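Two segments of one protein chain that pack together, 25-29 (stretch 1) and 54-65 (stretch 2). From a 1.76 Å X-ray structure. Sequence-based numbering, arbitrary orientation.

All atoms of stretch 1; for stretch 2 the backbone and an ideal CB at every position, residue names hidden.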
# COMPACT_ATOMS: atom_id res chain seq x y z
N ALA A 25 10.69 -6.83 22.47
CA ALA A 25 9.23 -6.84 22.48
C ALA A 25 8.70 -5.82 21.46
O ALA A 25 9.04 -4.63 21.56
CB ALA A 25 8.72 -6.49 23.85
N PRO A 26 7.82 -6.23 20.51
CA PRO A 26 7.35 -5.27 19.50
C PRO A 26 6.26 -4.33 20.03
O PRO A 26 5.60 -4.65 21.01
CB PRO A 26 6.81 -6.17 18.38
CG PRO A 26 6.34 -7.40 19.09
CD PRO A 26 7.30 -7.60 20.25
N PHE A 27 6.07 -3.21 19.34
CA PHE A 27 5.02 -2.25 19.65
C PHE A 27 3.65 -2.86 19.35
O PHE A 27 2.78 -2.83 20.22
CB PHE A 27 5.21 -0.97 18.85
CG PHE A 27 4.09 0.03 18.99
CD1 PHE A 27 4.02 0.88 20.08
CD2 PHE A 27 3.13 0.17 17.99
CE1 PHE A 27 3.00 1.83 20.19
CE2 PHE A 27 2.13 1.16 18.09
CZ PHE A 27 2.08 1.98 19.19
N LEU A 28 3.45 -3.40 18.14
CA LEU A 28 2.15 -3.97 17.76
C LEU A 28 1.76 -5.20 18.56
O LEU A 28 2.54 -6.15 18.72
CB LEU A 28 2.05 -4.24 16.26
CG LEU A 28 2.15 -3.01 15.35
CD1 LEU A 28 2.25 -3.46 13.94
CD2 LEU A 28 0.95 -2.05 15.56
N ASN A 29 0.52 -5.16 19.07
CA ASN A 29 -0.07 -6.24 19.87
C ASN A 29 -1.50 -6.39 19.36
O ASN A 29 -2.30 -5.47 19.53
CB ASN A 29 -0.03 -5.92 21.36
CG ASN A 29 -0.59 -7.03 22.21
OD1 ASN A 29 -1.34 -7.89 21.74
ND2 ASN A 29 -0.28 -7.01 23.50
N UNK A 54 5.60 8.21 17.01
CA UNK A 54 6.58 7.55 17.86
C UNK A 54 6.02 6.29 18.47
O UNK A 54 4.82 6.17 18.69
CB UNK A 54 7.06 8.50 18.96
N UNK A 55 6.90 5.31 18.71
CA UNK A 55 6.54 4.08 19.41
C UNK A 55 6.70 4.33 20.92
O UNK A 55 6.78 5.49 21.31
CB UNK A 55 7.40 2.91 18.95
N UNK A 56 6.70 3.29 21.77
CA UNK A 56 6.80 3.47 23.23
C UNK A 56 8.16 4.03 23.63
O UNK A 56 8.26 4.75 24.61
CB UNK A 56 6.56 2.14 23.95
N UNK A 57 9.21 3.72 22.83
CA UNK A 57 10.58 4.17 23.03
C UNK A 57 11.29 4.21 21.68
O UNK A 57 10.86 3.53 20.73
CB UNK A 57 11.32 3.26 24.01
N UNK A 58 12.31 5.04 21.56
CA UNK A 58 12.92 5.27 20.24
C UNK A 58 13.77 4.09 19.68
O UNK A 58 14.29 4.21 18.57
CB UNK A 58 13.80 6.51 20.33
N UNK A 59 13.86 2.96 20.39
CA UNK A 59 14.59 1.80 19.84
C UNK A 59 13.63 0.61 19.60
O UNK A 59 14.07 -0.50 19.26
CB UNK A 59 15.72 1.38 20.79
N UNK A 60 12.33 0.84 19.76
CA UNK A 60 11.34 -0.23 19.71
C UNK A 60 11.06 -0.72 18.31
O UNK A 60 10.99 0.06 17.38
CB UNK A 60 10.03 0.24 20.35
N UNK A 61 10.96 -2.05 18.19
CA UNK A 61 10.61 -2.74 16.95
C UNK A 61 9.12 -2.50 16.72
O UNK A 61 8.32 -2.62 17.65
CB UNK A 61 10.94 -4.23 17.02
N UNK A 62 8.73 -2.19 15.48
CA UNK A 62 7.31 -2.01 15.17
C UNK A 62 6.54 -3.32 15.33
O UNK A 62 5.49 -3.33 15.96
CB UNK A 62 7.14 -1.47 13.75
N UNK A 63 7.05 -4.39 14.73
CA UNK A 63 6.44 -5.71 14.79
C UNK A 63 5.32 -5.88 13.78
O UNK A 63 4.27 -6.44 14.10
CB UNK A 63 5.91 -5.97 16.20
N UNK A 64 5.55 -5.38 12.56
CA UNK A 64 4.59 -5.45 11.46
C UNK A 64 5.17 -6.37 10.39
O UNK A 64 6.06 -5.93 9.63
CB UNK A 64 4.29 -4.06 10.89
N UNK A 65 4.69 -7.62 10.28
CA UNK A 65 5.20 -8.51 9.22
C UNK A 65 4.83 -8.00 7.83
O UNK A 65 3.82 -7.32 7.65
CB UNK A 65 4.66 -9.93 9.41

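Position 54 points its CB away from stretch 1, with nothing of that stretch within 5.5 Å. The contact sets no demand here. The residue is Gly54.

At position 55 CA-to-CB runs sideways, and the ideal CB lies 4.1 Å from Phe27 CD1. An apolar chain that could bend back over the ring would suit; leucine, isoleucine or methionine are all plausible. It is Leu55. Its CD2 sits over one face of the Phe27 ring, 3.8 Å from the centroid, in a CH-pi contact.

Position 56 is also sideways, its ideal CB 4.8 Å from Phe27 CD1. A long chain could skirt the ring, and a polar end would be tolerated. Glu56 is found. Its CG meets the ring edge, 3.9 Å from Phe27 CD1.

Positions 57, 58 and 59 have no atom of stretch 1 within 5.5 Å of the ideal CB. Polar residues fit a turn like this, but many would do. They are His57, Asp58 and Glu59. The type I turn runs from His57 to the next position, 60.

Position 60 points toward stretch 1, its ideal CB 5.1 Å from Ala25 O and 5.2 Å from Phe27 CB. The gap suits a chain of middle length, polar or apolar. Gln60 fills it in an extended form. Gln60 OE1 lies 3.5 Å from Phe27 CB and accepts from Glu56 N at 2.9 Å; Gln60 NE2 donates to Glu56 OE1 at 2.8 Å. The amide thus ties the loop together beside Phe27.

At position 61 the backbone does the main work: Phe27 N donates to its O at 2.9 Å. The CB goes sideways, 4.5 Å from Pro26 CA, so an apolar chain is reasonable but not required. It is Leu61, with CD2 4.4 Å from Pro26 CB. Water 1 links Leu61 N to Ala25 O.

Position 62 accepts from Leu28 N through its O, at 3.0 Å. Its CB points away, yet a branched apolar chain could return to Phe27 and Leu28. Leu62 does so: CD1 is 4.0 Å from Leu28 CG and 4.2 Å from Phe27 CD2.

Position 63 has phi 82°, which favours glycine. An ideal CB would also lie 2.4 Å from Pro26 CB, a clash. Gly63 lets its CA approach Pro26 CB to 3.6 Å. Water 2 donates to both Gly63 O and Leu28 O.

Position 64 is sideways, its ideal CB 3.7 Å from Leu28 CD1. Apolar residues suit. Leu64 keeps that contact through CB.

Position 65 is out of reach and unconstrained by stretch 1. It is Pro65.

Stretch 2 (54-65) GLEHDEQLLGLP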
# COMPACT_ATOMS: atom_id res chain seq x y z
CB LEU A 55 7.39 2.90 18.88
CG LEU A 55 7.22 2.64 17.35
CD1 LEU A 55 7.99 1.40 16.88
CD2 LEU A 55 5.77 2.53 16.95
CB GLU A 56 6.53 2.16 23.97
CG GLU A 56 5.14 1.60 23.72
CD GLU A 56 4.84 0.33 24.50
OE1 GLU A 56 5.31 -0.75 24.08
OE2 GLU A 56 4.20 0.42 25.57
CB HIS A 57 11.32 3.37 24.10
CG HIS A 57 11.57 1.94 23.73
ND1 HIS A 57 12.68 1.57 23.01
CD2 HIS A 57 10.87 0.83 24.06
CE1 HIS A 57 12.61 0.26 22.89
NE2 HIS A 57 11.53 -0.23 23.51
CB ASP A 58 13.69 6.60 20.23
CG ASP A 58 14.93 6.69 21.08
OD1 ASP A 58 15.35 5.66 21.64
OD2 ASP A 58 15.48 7.81 21.19
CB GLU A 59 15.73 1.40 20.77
CG GLU A 59 16.93 2.34 20.72
CD GLU A 59 17.92 2.10 21.84
OE1 GLU A 59 18.10 0.94 22.25
OE2 GLU A 59 18.53 3.10 22.30
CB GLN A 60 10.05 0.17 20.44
CG GLN A 60 9.11 -1.00 20.74
CD GLN A 60 7.81 -0.61 21.39
OE1 GLN A 60 7.28 0.48 21.20
NE2 GLN A 60 7.26 -1.51 22.20
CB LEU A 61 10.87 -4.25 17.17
CG LEU A 61 10.59 -5.22 16.01
CD1 LEU A 61 11.55 -4.98 14.85
CD2 LEU A 61 10.71 -6.66 16.49
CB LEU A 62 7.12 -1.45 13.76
CG LEU A 62 5.67 -1.25 13.30
CD1 LEU A 62 4.89 -0.26 14.22
CD2 LEU A 62 5.67 -0.75 11.85
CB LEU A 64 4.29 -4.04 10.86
CG LEU A 64 3.20 -4.02 9.75
CD1 LEU A 64 1.82 -4.48 10.31
CD2 LEU A 64 3.06 -2.61 9.13
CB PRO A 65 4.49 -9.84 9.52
CG PRO A 65 4.08 -9.77 10.96
CD PRO A 65 3.68 -8.30 11.10
O HOH W 1 11.38 -3.79 20.45
O HOH W 2 3.61 -7.67 16.38
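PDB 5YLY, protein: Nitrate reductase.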